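Local structure of dioxygenase (Pseudomonas brassicacearum, 5V2D) at residues T77-N82 with F327-Q332; S88-A93 with S466-L471; M348-D353 with D359-Q364. The protein probably cleaves the central double bond of lignin-derived stilbenes with molecular oxygen, as an iron-dependent lignostilbene dioxygenase. All coordinates share one frame; numbering follows the deposited sequence.

Contact 1 of 3, residues T77-N82 with F327-Q332; sequences TDIFFN and FYFFPQ
In Ile79 the first torsion (chi1 70°) sets CG1 between the backbone N and the carbonyl carbon, and the extended second torsion then carries CD1 over one face of Phe329. Phe329 has turned the same way (chi1 36°), and its ring stands across the incoming branch at about a right angle. The evidence for a CH-pi contact is that Ile79 CD1 lies 3.9 Å from the centroid of the Phe329 ring, above the face and offset toward the rim. The second branch works closer to the backbone, with Ile79 CG2 3.7 Å from Phe329 CB.

Phe81 meets two rings. Its pairing with Phe327 is an offset edge-to-face contact, the edge being that of Phe81, with planes at 90°, and Phe81 CE2 comes within 3.7 Å of Phe327 CE1. The same CE2 lies 3.7 Å from Phe329 CZ, although these two rings meet obliquely. A type I turn from Phe327 to Phe330 presents Phe327 and Phe329 together.

The polar links lie beside this cluster. A water accepts from Phe80 N at 2.8 Å and is also 2.8 Å from Tyr328 OH, bridging the two loops. On the 77-82 side, Asn82 ND2 donates to Asp78 OD1 at 2.9 Å, on the syn lone pair of that oxygen, bracing the short 3-10 turn.

The side chain of Phe81 is about 7 Å from the bound iron(III) ion. That metal is held by His188, His239, His304 and His495. An aromatic cluster on loops close to a four-histidine iron fits the active-site surroundings of the carotenoid-oxygenase beta-propeller.

Contact 2 of 3, residues S88-A93 with S466-L471; sequences SGFHFA and SELVVL
Phe90 and Phe92 meet Leu468 and Val470 where two antiparallel sheets pack face to face, as neighbouring blades do in the beta-propeller of the carotenoid-oxygenase family. Strand 85-93 belongs to one sheet and strand 465-472 to the other. The axes of the two segments approach to 11.3 Å at 45°, a separation spanned by side chains, and no hydrogen bond passes between them.

The CH-pi part rests on one methyl. Leu468 CG is anti to the backbone N (chi1 -170°), and from there CD2 reaches over a face of the Phe90 ring, 3.8 Å from its centroid and 18° off the normal. The two side chains come from opposite directions, each from its own sheet.

Plain apolar packing makes up the rest. Leu468 CD2 also approaches Phe92 CZ at 3.8 Å, this time obliquely, so that one methyl touches both rings. Ile484 of strand 482-486 touches Phe92, Leu468 and Val470, while Leu99 and Val97 of strand 96-103 lie against Phe90 and Phe92, so the four buried side chains of the contact are backed by both sheets. The loosest meeting is at the edge of the Phe92 ring, where Val470 CG2 sits near the ring plane, 4.5 Å from Phe92 CE1.

Contact 3 of 3, residues M348-D353 with D359-Q364; sequences MRWTFD and DEVEPQ
Trp350 lies side by side with Pro363 and offers it a face of the indole: Pro363 CB stands 3.6 Å from the centroid of the six-membered ring, only 2° off the normal, a CH-pi contact over the centre. The setting is the outer edge of a propeller blade, where strand 345-353 is joined antiparallel by the short strand 364-365.

The proline ring follows the indole outward, and its CD is 3.5 Å from Trp350 CZ3. Val361 comes in across Trp350 at about a right angle, with CG2 3.7 Å from Trp350 CE3, and the same methyl reaches Phe352 CE2 at 4.0 Å. Because Phe279 and Pro297 of other strands also touch the indole, Trp350 is enclosed by more than this loop. Without the indole, as with an alanine here, Pro363 and Val361 would probably lose the surface they share and a gap would open beneath the loop.

The bend of Met348 at chi2 (-139°) puts SD 3.8 Å from Pro363 CB. Arg349 turns its guanidinium away from the loop, where NH2 forms a salt bridge with Asp318.

The backbones pair once, at Arg349 and Gln364, an antiparallel hydrogen-bonded pair. Gln364 N donates to Arg349 O at 3.0 Å. In return, Arg349 N gives Gln364 O a bond of 2.8 Å, and Met348 CA adds a CA-H...O contact to that same Gln364 O at 3.2 Å.

How the contacts relate
From the N terminus, residues 77-82 come first, in the loop between strands 60-67 and 85-93, and 88-93 follow at once on the latter strand. Contact 1 closes at 327-332, 245 residues on, in the loop between strands 314-322 and 345-353. Contact 3 then opens and shuts locally, 348-353 with 359-364, adding an edge to one blade. Contact 2 closes last, at 466-471, so it crosses contact 1 and encloses contact 3. Contact 1 joins loops near the iron and contact 2 joins two sheets. The centres of contacts 2 and 3 lie about 37 Å apart, on opposite sides of the chain's centre; no two contacts touch.

Contact 1 of 3, residues T77-N82 with F327-Q332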
loop_
_atom_site.group_PDB
_atom_site.type_symbol
_atom_site.label_atom_id
_atom_site.label_comp_id
_atom_site.label_asym_id
_atom_site.label_seq_id
_atom_site.Cartn_x
_atom_site.Cartn_y
_atom_site.Cartn_z
ATOM N N THR A 77 2.143 18.293 -14.021
ATOM C CA THR A 77 1.928 16.895 -14.186
ATOM C C THR A 77 2.371 16.186 -12.888
ATOM O O THR A 77 3.222 16.712 -12.164
ATOM C CB THR A 77 2.783 16.404 -15.365
ATOM O OG1 THR A 77 2.426 15.056 -15.600
ATOM C CG2 THR A 77 4.311 16.459 -15.084
ATOM N N ASP A 78 1.833 14.994 -12.587
ATOM C CA ASP A 78 2.287 14.241 -11.437
ATOM C C ASP A 78 1.725 12.863 -11.435
ATOM O O ASP A 78 0.949 12.518 -12.318
ATOM C CB ASP A 78 1.945 14.981 -10.139
ATOM C CG ASP A 78 2.950 14.692 -8.972
ATOM O OD1 ASP A 78 3.958 13.865 -9.090
ATOM O OD2 ASP A 78 2.645 15.368 -7.916
ATOM N N ILE A 79 2.145 12.046 -10.476
ATOM C CA ILE A 79 1.726 10.646 -10.411
ATOM C C ILE A 79 0.862 10.474 -9.171
ATOM O O ILE A 79 0.939 11.303 -8.184
ATOM C CB ILE A 79 2.892 9.677 -10.471
ATOM C CG1 ILE A 79 3.737 9.731 -9.188
ATOM C CG2 ILE A 79 3.703 9.947 -11.759
ATOM C CD1 ILE A 79 4.806 8.697 -9.097
ATOM N N PHE A 80 0.023 9.443 -9.209
ATOM C CA PHE A 80 -0.927 9.216 -8.095
ATOM C C PHE A 80 -0.229 9.024 -6.782
ATOM O O PHE A 80 -0.672 9.555 -5.757
ATOM C CB PHE A 80 -1.768 7.960 -8.430
ATOM C CG PHE A 80 -2.622 7.471 -7.291
ATOM C CD1 PHE A 80 -2.412 6.243 -6.778
ATOM C CD2 PHE A 80 -3.634 8.225 -6.826
ATOM C CE1 PHE A 80 -3.227 5.717 -5.757
ATOM C CE2 PHE A 80 -4.426 7.764 -5.777
ATOM C CZ PHE A 80 -4.212 6.487 -5.260
ATOM N N PHE A 81 0.909 8.349 -6.780
ATOM C CA PHE A 81 1.662 8.053 -5.572
ATOM C C PHE A 81 2.241 9.315 -4.876
ATOM O O PHE A 81 2.841 9.202 -3.815
ATOM C CB PHE A 81 2.819 7.082 -5.841
ATOM C CG PHE A 81 2.432 5.717 -6.270
ATOM C CD1 PHE A 81 1.237 5.126 -5.956
ATOM C CD2 PHE A 81 3.426 4.882 -6.835
ATOM C CE1 PHE A 81 0.901 3.822 -6.374
ATOM C CE2 PHE A 81 3.150 3.548 -7.198
ATOM C CZ PHE A 81 1.861 3.032 -7.003
ATOM N N ASN A 82 2.105 10.478 -5.491
ATOM C CA ASN A 82 2.730 11.691 -4.947
ATOM C C ASN A 82 1.773 12.636 -4.185
ATOM O O ASN A 82 2.174 13.681 -3.724
ATOM C CB ASN A 82 3.420 12.466 -6.047
ATOM C CG ASN A 82 4.646 13.251 -5.555
ATOM O OD1 ASN A 82 5.183 13.020 -4.401
ATOM N ND2 ASN A 82 5.134 14.119 -6.429
ATOM N N PHE A 327 5.382 0.280 -13.795
ATOM C CA PHE A 327 5.615 1.637 -13.366
ATOM C C PHE A 327 6.046 2.480 -14.549
ATOM O O PHE A 327 7.219 2.709 -14.786
ATOM C CB PHE A 327 6.538 1.664 -12.094
ATOM C CG PHE A 327 5.836 1.140 -10.783
ATOM C CD1 PHE A 327 4.406 1.064 -10.653
ATOM C CD2 PHE A 327 6.574 0.748 -9.699
ATOM C CE1 PHE A 327 3.777 0.610 -9.441
ATOM C CE2 PHE A 327 5.971 0.292 -8.510
ATOM C CZ PHE A 327 4.573 0.229 -8.362
ATOM N N TYR A 328 5.031 2.991 -15.275
ATOM C CA TYR A 328 5.285 3.855 -16.444
ATOM C C TYR A 328 6.107 5.109 -16.101
ATOM O O TYR A 328 6.840 5.574 -16.943
ATOM C CB TYR A 328 3.965 4.171 -17.240
ATOM C CG TYR A 328 3.011 5.055 -16.456
ATOM C CD1 TYR A 328 1.955 4.504 -15.658
ATOM C CD2 TYR A 328 3.227 6.449 -16.423
ATOM C CE1 TYR A 328 1.134 5.332 -14.879
ATOM C CE2 TYR A 328 2.409 7.290 -15.654
ATOM C CZ TYR A 328 1.369 6.731 -14.884
ATOM O OH TYR A 328 0.609 7.647 -14.120
ATOM N N PHE A 329 6.075 5.600 -14.843
ATOM C CA PHE A 329 6.813 6.822 -14.413
ATOM C C PHE A 329 8.218 6.535 -13.976
ATOM O O PHE A 329 8.999 7.455 -13.597
ATOM C CB PHE A 329 6.010 7.511 -13.253
ATOM C CG PHE A 329 5.326 6.534 -12.313
ATOM C CD1 PHE A 329 4.037 6.114 -12.527
ATOM C CD2 PHE A 329 6.017 5.984 -11.246
ATOM C CE1 PHE A 329 3.414 5.162 -11.688
ATOM C CE2 PHE A 329 5.373 5.043 -10.392
ATOM C CZ PHE A 329 4.102 4.628 -10.610
ATOM N N PHE A 330 8.601 5.244 -13.991
ATOM C CA PHE A 330 10.010 4.888 -13.814
ATOM C C PHE A 330 10.504 4.071 -15.029
ATOM O O PHE A 330 10.911 2.949 -14.889
ATOM C CB PHE A 330 10.254 4.054 -12.533
ATOM C CG PHE A 330 9.695 4.682 -11.238
ATOM C CD1 PHE A 330 9.939 6.021 -10.930
ATOM C CD2 PHE A 330 8.986 3.911 -10.308
ATOM C CE1 PHE A 330 9.468 6.570 -9.761
ATOM C CE2 PHE A 330 8.543 4.444 -9.124
ATOM C CZ PHE A 330 8.751 5.792 -8.863
ATOM N N PRO A 331 10.459 4.671 -16.226
ATOM C CA PRO A 331 10.759 3.885 -17.431
ATOM C C PRO A 331 12.193 3.452 -17.459
ATOM O O PRO A 331 13.084 4.105 -16.814
ATOM C CB PRO A 331 10.458 4.863 -18.599
ATOM C CG PRO A 331 10.701 6.229 -17.984
ATOM C CD PRO A 331 10.171 6.084 -16.542
ATOM N N GLN A 332 12.448 2.357 -18.172
ATOM C CA GLN A 332 13.842 2.022 -18.464
ATOM C C GLN A 332 14.571 3.099 -19.270
ATOM O O GLN A 332 13.937 4.024 -19.765
ATOM C CB GLN A 332 13.956 0.660 -19.155
ATOM C CG GLN A 332 13.146 0.516 -20.437
ATOM C CD GLN A 332 13.207 -0.884 -20.967
ATOM O OE1 GLN A 332 12.824 -1.835 -20.308
ATOM N NE2 GLN A 332 13.673 -1.015 -22.181
HETATM O O HOH W 1 0.076 7.612 -11.383
#

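Contact 2 of 3, residues S88-A93 with S466-L471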
loop_
_atom_site.group_PDB
_atom_site.type_symbol
_atom_site.label_atom_id
_atom_site.label_comp_id
_atom_site.label_asym_id
_atom_site.label_seq_id
_atom_site.Cartn_x
_atom_site.Cartn_y
_atom_site.Cartn_z
ATOM N N SER A 88 -8.753 8.402 6.234
ATOM C CA SER A 88 -10.185 8.231 6.599
ATOM C C SER A 88 -10.235 7.202 7.715
ATOM O O SER A 88 -9.483 6.221 7.709
ATOM C CB SER A 88 -10.953 7.731 5.397
ATOM O OG SER A 88 -11.115 8.804 4.439
ATOM N N GLY A 89 -11.145 7.425 8.669
ATOM C CA GLY A 89 -11.462 6.447 9.711
ATOM C C GLY A 89 -12.961 6.205 9.722
ATOM O O GLY A 89 -13.707 7.138 9.988
ATOM N N PHE A 90 -13.406 4.981 9.403
ATOM C CA PHE A 90 -14.775 4.563 9.511
ATOM C C PHE A 90 -14.884 3.829 10.844
ATOM O O PHE A 90 -14.332 2.719 10.996
ATOM C CB PHE A 90 -15.181 3.651 8.401
ATOM C CG PHE A 90 -15.283 4.298 7.056
ATOM C CD1 PHE A 90 -16.441 4.854 6.631
ATOM C CD2 PHE A 90 -14.185 4.304 6.193
ATOM C CE1 PHE A 90 -16.608 5.409 5.366
ATOM C CE2 PHE A 90 -14.317 4.870 4.928
ATOM C CZ PHE A 90 -15.537 5.433 4.502
ATOM N N HIS A 91 -15.599 4.418 11.802
ATOM C CA HIS A 91 -15.711 3.816 13.099
ATOM C C HIS A 91 -17.058 3.035 13.225
ATOM O O HIS A 91 -18.133 3.644 13.064
ATOM C CB HIS A 91 -15.659 4.882 14.170
ATOM C CG HIS A 91 -15.794 4.328 15.558
ATOM N ND1 HIS A 91 -14.868 3.452 16.101
ATOM C CD2 HIS A 91 -16.771 4.498 16.492
ATOM C CE1 HIS A 91 -15.268 3.109 17.322
ATOM N NE2 HIS A 91 -16.419 3.721 17.584
ATOM N N PHE A 92 -16.957 1.747 13.521
ATOM C CA PHE A 92 -18.080 0.822 13.592
ATOM C C PHE A 92 -18.386 0.607 15.100
ATOM O O PHE A 92 -17.525 0.193 15.882
ATOM C CB PHE A 92 -17.736 -0.555 13.011
ATOM C CG PHE A 92 -17.578 -0.583 11.534
ATOM C CD1 PHE A 92 -18.497 -1.282 10.744
ATOM C CD2 PHE A 92 -16.532 -0.004 10.897
ATOM C CE1 PHE A 92 -18.372 -1.332 9.385
ATOM C CE2 PHE A 92 -16.420 -0.044 9.508
ATOM C CZ PHE A 92 -17.344 -0.700 8.760
ATOM N N ALA A 93 -19.618 0.880 15.491
ATOM C CA ALA A 93 -19.999 0.517 16.871
ATOM C C ALA A 93 -21.461 0.192 16.908
ATOM O O ALA A 93 -22.294 0.992 16.513
ATOM C CB ALA A 93 -19.699 1.611 17.886
ATOM N N SER A 466 -19.692 6.322 -3.836
ATOM C CA SER A 466 -18.872 5.417 -3.078
ATOM C C SER A 466 -19.714 4.786 -1.999
ATOM O O SER A 466 -20.580 5.438 -1.423
ATOM C CB SER A 466 -17.677 6.186 -2.431
ATOM O OG SER A 466 -16.885 6.806 -3.413
ATOM N N GLU A 467 -19.460 3.517 -1.729
ATOM C CA GLU A 467 -20.039 2.779 -0.597
ATOM C C GLU A 467 -18.919 2.044 0.092
ATOM O O GLU A 467 -17.990 1.613 -0.588
ATOM C CB GLU A 467 -21.039 1.660 -1.079
ATOM C CG GLU A 467 -22.195 2.280 -1.810
ATOM C CD GLU A 467 -23.207 1.223 -2.406
ATOM O OE1 GLU A 467 -22.868 0.077 -2.500
ATOM O OE2 GLU A 467 -24.321 1.573 -2.769
ATOM N N LEU A 468 -19.037 1.860 1.393
ATOM C CA LEU A 468 -18.181 0.923 2.047
ATOM C C LEU A 468 -18.997 -0.419 2.173
ATOM O O LEU A 468 -20.064 -0.439 2.857
ATOM C CB LEU A 468 -17.835 1.429 3.405
ATOM C CG LEU A 468 -16.758 0.688 4.169
ATOM C CD1 LEU A 468 -15.442 0.724 3.429
ATOM C CD2 LEU A 468 -16.649 1.301 5.585
ATOM N N VAL A 469 -18.573 -1.461 1.466
ATOM C CA VAL A 469 -19.344 -2.716 1.463
ATOM C C VAL A 469 -18.804 -3.714 2.483
ATOM O O VAL A 469 -17.583 -3.751 2.751
ATOM C CB VAL A 469 -19.420 -3.369 0.087
ATOM C CG1 VAL A 469 -20.210 -2.443 -0.821
ATOM C CG2 VAL A 469 -18.074 -3.767 -0.487
ATOM N N VAL A 470 -19.716 -4.485 3.069
ATOM C CA VAL A 470 -19.365 -5.511 4.006
ATOM C C VAL A 470 -19.885 -6.866 3.514
ATOM O O VAL A 470 -21.088 -7.034 3.332
ATOM C CB VAL A 470 -19.991 -5.207 5.377
ATOM C CG1 VAL A 470 -19.543 -6.286 6.376
ATOM C CG2 VAL A 470 -19.649 -3.789 5.882
ATOM N N LEU A 471 -18.980 -7.803 3.271
ATOM C CA LEU A 471 -19.325 -9.169 2.779
ATOM C C LEU A 471 -18.977 -10.162 3.847
ATOM O O LEU A 471 -18.141 -9.918 4.749
ATOM C CB LEU A 471 -18.570 -9.531 1.496
ATOM C CG LEU A 471 -19.083 -8.848 0.237
ATOM C CD1 LEU A 471 -18.769 -7.322 0.202
ATOM C CD2 LEU A 471 -18.480 -9.553 -0.970
#

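Contact 3 of 3, residues M348-D353 with D359-Q364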
loop_
_atom_site.group_PDB
_atom_site.type_symbol
_atom_site.label_atom_id
_atom_site.label_comp_id
_atom_site.label_asym_id
_atom_site.label_seq_id
_atom_site.Cartn_x
_atom_site.Cartn_y
_atom_site.Cartn_z
ATOM N N MET A 348 1.840 -15.814 -6.788
ATOM C CA MET A 348 2.890 -16.826 -6.763
ATOM C C MET A 348 3.431 -17.111 -5.393
ATOM O O MET A 348 3.330 -16.289 -4.468
ATOM C CB MET A 348 4.051 -16.360 -7.644
ATOM C CG MET A 348 3.578 -15.910 -8.979
ATOM S SD MET A 348 4.470 -16.310 -10.446
ATOM C CE MET A 348 4.116 -17.975 -10.445
ATOM N N ARG A 349 4.028 -18.296 -5.252
ATOM C CA ARG A 349 4.716 -18.682 -4.040
ATOM C C ARG A 349 6.189 -18.787 -4.390
ATOM O O ARG A 349 6.564 -19.548 -5.295
ATOM C CB ARG A 349 4.255 -20.001 -3.495
ATOM C CG ARG A 349 5.078 -20.497 -2.296
ATOM C CD ARG A 349 4.355 -21.598 -1.503
ATOM N NE ARG A 349 3.239 -20.992 -0.768
ATOM C CZ ARG A 349 2.372 -21.624 -0.004
ATOM N NH1 ARG A 349 2.549 -22.952 0.214
ATOM N NH2 ARG A 349 1.422 -20.926 0.622
ATOM N N TRP A 350 7.013 -18.069 -3.646
ATOM C CA TRP A 350 8.469 -18.254 -3.689
ATOM C C TRP A 350 8.881 -19.164 -2.529
ATOM O O TRP A 350 8.361 -19.043 -1.414
ATOM C CB TRP A 350 9.158 -16.924 -3.478
ATOM C CG TRP A 350 8.864 -15.897 -4.474
ATOM C CD1 TRP A 350 7.935 -14.944 -4.368
ATOM C CD2 TRP A 350 9.617 -15.606 -5.649
ATOM N NE1 TRP A 350 7.996 -14.099 -5.457
ATOM C CE2 TRP A 350 9.048 -14.465 -6.235
ATOM C CE3 TRP A 350 10.708 -16.215 -6.284
ATOM C CZ2 TRP A 350 9.485 -13.936 -7.432
ATOM C CZ3 TRP A 350 11.136 -15.678 -7.505
ATOM C CH2 TRP A 350 10.550 -14.562 -8.045
ATOM N N THR A 351 9.861 -20.044 -2.767
ATOM C CA THR A 351 10.382 -20.942 -1.768
ATOM C C THR A 351 11.918 -20.704 -1.700
ATOM O O THR A 351 12.616 -20.803 -2.753
ATOM C CB THR A 351 10.127 -22.375 -2.231
ATOM O OG1 THR A 351 8.696 -22.587 -2.304
ATOM C CG2 THR A 351 10.715 -23.388 -1.197
ATOM N N PHE A 352 12.409 -20.272 -0.548
ATOM C CA PHE A 352 13.820 -19.949 -0.349
ATOM C C PHE A 352 14.337 -21.057 0.610
ATOM O O PHE A 352 14.035 -21.059 1.797
ATOM C CB PHE A 352 14.022 -18.558 0.267
ATOM C CG PHE A 352 13.418 -17.460 -0.547
ATOM C CD1 PHE A 352 12.173 -16.941 -0.202
ATOM C CD2 PHE A 352 13.971 -17.052 -1.725
ATOM C CE1 PHE A 352 11.613 -15.913 -0.928
ATOM C CE2 PHE A 352 13.403 -16.045 -2.474
ATOM C CZ PHE A 352 12.198 -15.477 -2.078
ATOM N N ASP A 353 15.081 -21.987 0.034
ATOM C CA ASP A 353 15.592 -23.143 0.766
ATOM C C ASP A 353 16.965 -22.779 1.238
ATOM O O ASP A 353 17.923 -22.716 0.394
ATOM C CB ASP A 353 15.631 -24.376 -0.123
ATOM C CG ASP A 353 16.051 -25.663 0.660
ATOM O OD1 ASP A 353 16.508 -25.587 1.847
ATOM O OD2 ASP A 353 15.743 -26.744 0.113
ATOM N N ASP A 359 21.154 -20.699 -5.334
ATOM C CA ASP A 359 20.884 -19.302 -5.347
ATOM C C ASP A 359 19.619 -18.895 -6.152
ATOM O O ASP A 359 19.005 -17.888 -5.840
ATOM C CB ASP A 359 21.997 -18.878 -6.303
ATOM C CG ASP A 359 22.562 -17.602 -6.020
ATOM O OD1 ASP A 359 23.025 -16.938 -6.962
ATOM O OD2 ASP A 359 22.696 -17.274 -4.828
ATOM N N GLU A 360 19.297 -19.684 -7.181
ATOM C CA GLU A 360 18.317 -19.335 -8.233
ATOM C C GLU A 360 16.947 -19.838 -7.793
ATOM O O GLU A 360 16.838 -20.950 -7.324
ATOM C CB GLU A 360 18.678 -19.968 -9.582
ATOM C CG GLU A 360 20.151 -19.826 -9.994
ATOM C CD GLU A 360 20.476 -18.549 -10.772
ATOM O OE1 GLU A 360 19.912 -18.420 -11.878
ATOM O OE2 GLU A 360 21.319 -17.690 -10.344
ATOM N N VAL A 361 15.914 -19.011 -7.898
ATOM C CA VAL A 361 14.551 -19.414 -7.507
ATOM C C VAL A 361 13.630 -19.051 -8.625
ATOM O O VAL A 361 13.801 -18.020 -9.330
ATOM C CB VAL A 361 14.054 -18.728 -6.189
ATOM C CG1 VAL A 361 14.830 -19.244 -4.988
ATOM C CG2 VAL A 361 14.275 -17.221 -6.211
ATOM N N GLU A 362 12.639 -19.909 -8.790
ATOM C CA GLU A 362 11.538 -19.649 -9.641
ATOM C C GLU A 362 10.229 -19.647 -8.832
ATOM O O GLU A 362 10.013 -20.519 -8.020
ATOM C CB GLU A 362 11.542 -20.620 -10.802
ATOM C CG GLU A 362 12.385 -19.956 -11.903
ATOM C CD GLU A 362 12.672 -20.826 -13.094
ATOM O OE1 GLU A 362 11.788 -21.601 -13.546
ATOM O OE2 GLU A 362 13.811 -20.709 -13.583
ATOM N N PRO A 363 9.376 -18.668 -9.124
ATOM C CA PRO A 363 8.122 -18.592 -8.411
ATOM C C PRO A 363 7.113 -19.596 -9.014
ATOM O O PRO A 363 7.200 -19.891 -10.192
ATOM C CB PRO A 363 7.696 -17.125 -8.694
ATOM C CG PRO A 363 8.245 -16.834 -10.072
ATOM C CD PRO A 363 9.563 -17.530 -10.083
ATOM N N GLN A 364 6.223 -20.129 -8.199
ATOM C CA GLN A 364 5.219 -21.130 -8.594
ATOM C C GLN A 364 3.842 -20.533 -8.468
ATOM O O GLN A 364 3.534 -19.923 -7.453
ATOM C CB GLN A 364 5.348 -22.425 -7.741
ATOM C CG GLN A 364 6.765 -23.066 -7.821
ATOM C CD GLN A 364 7.229 -23.373 -9.288
ATOM O OE1 GLN A 364 6.464 -23.907 -10.088
ATOM N NE2 GLN A 364 8.463 -22.988 -9.641
HETATM O O HOH W 2 10.550 -20.544 -5.625
#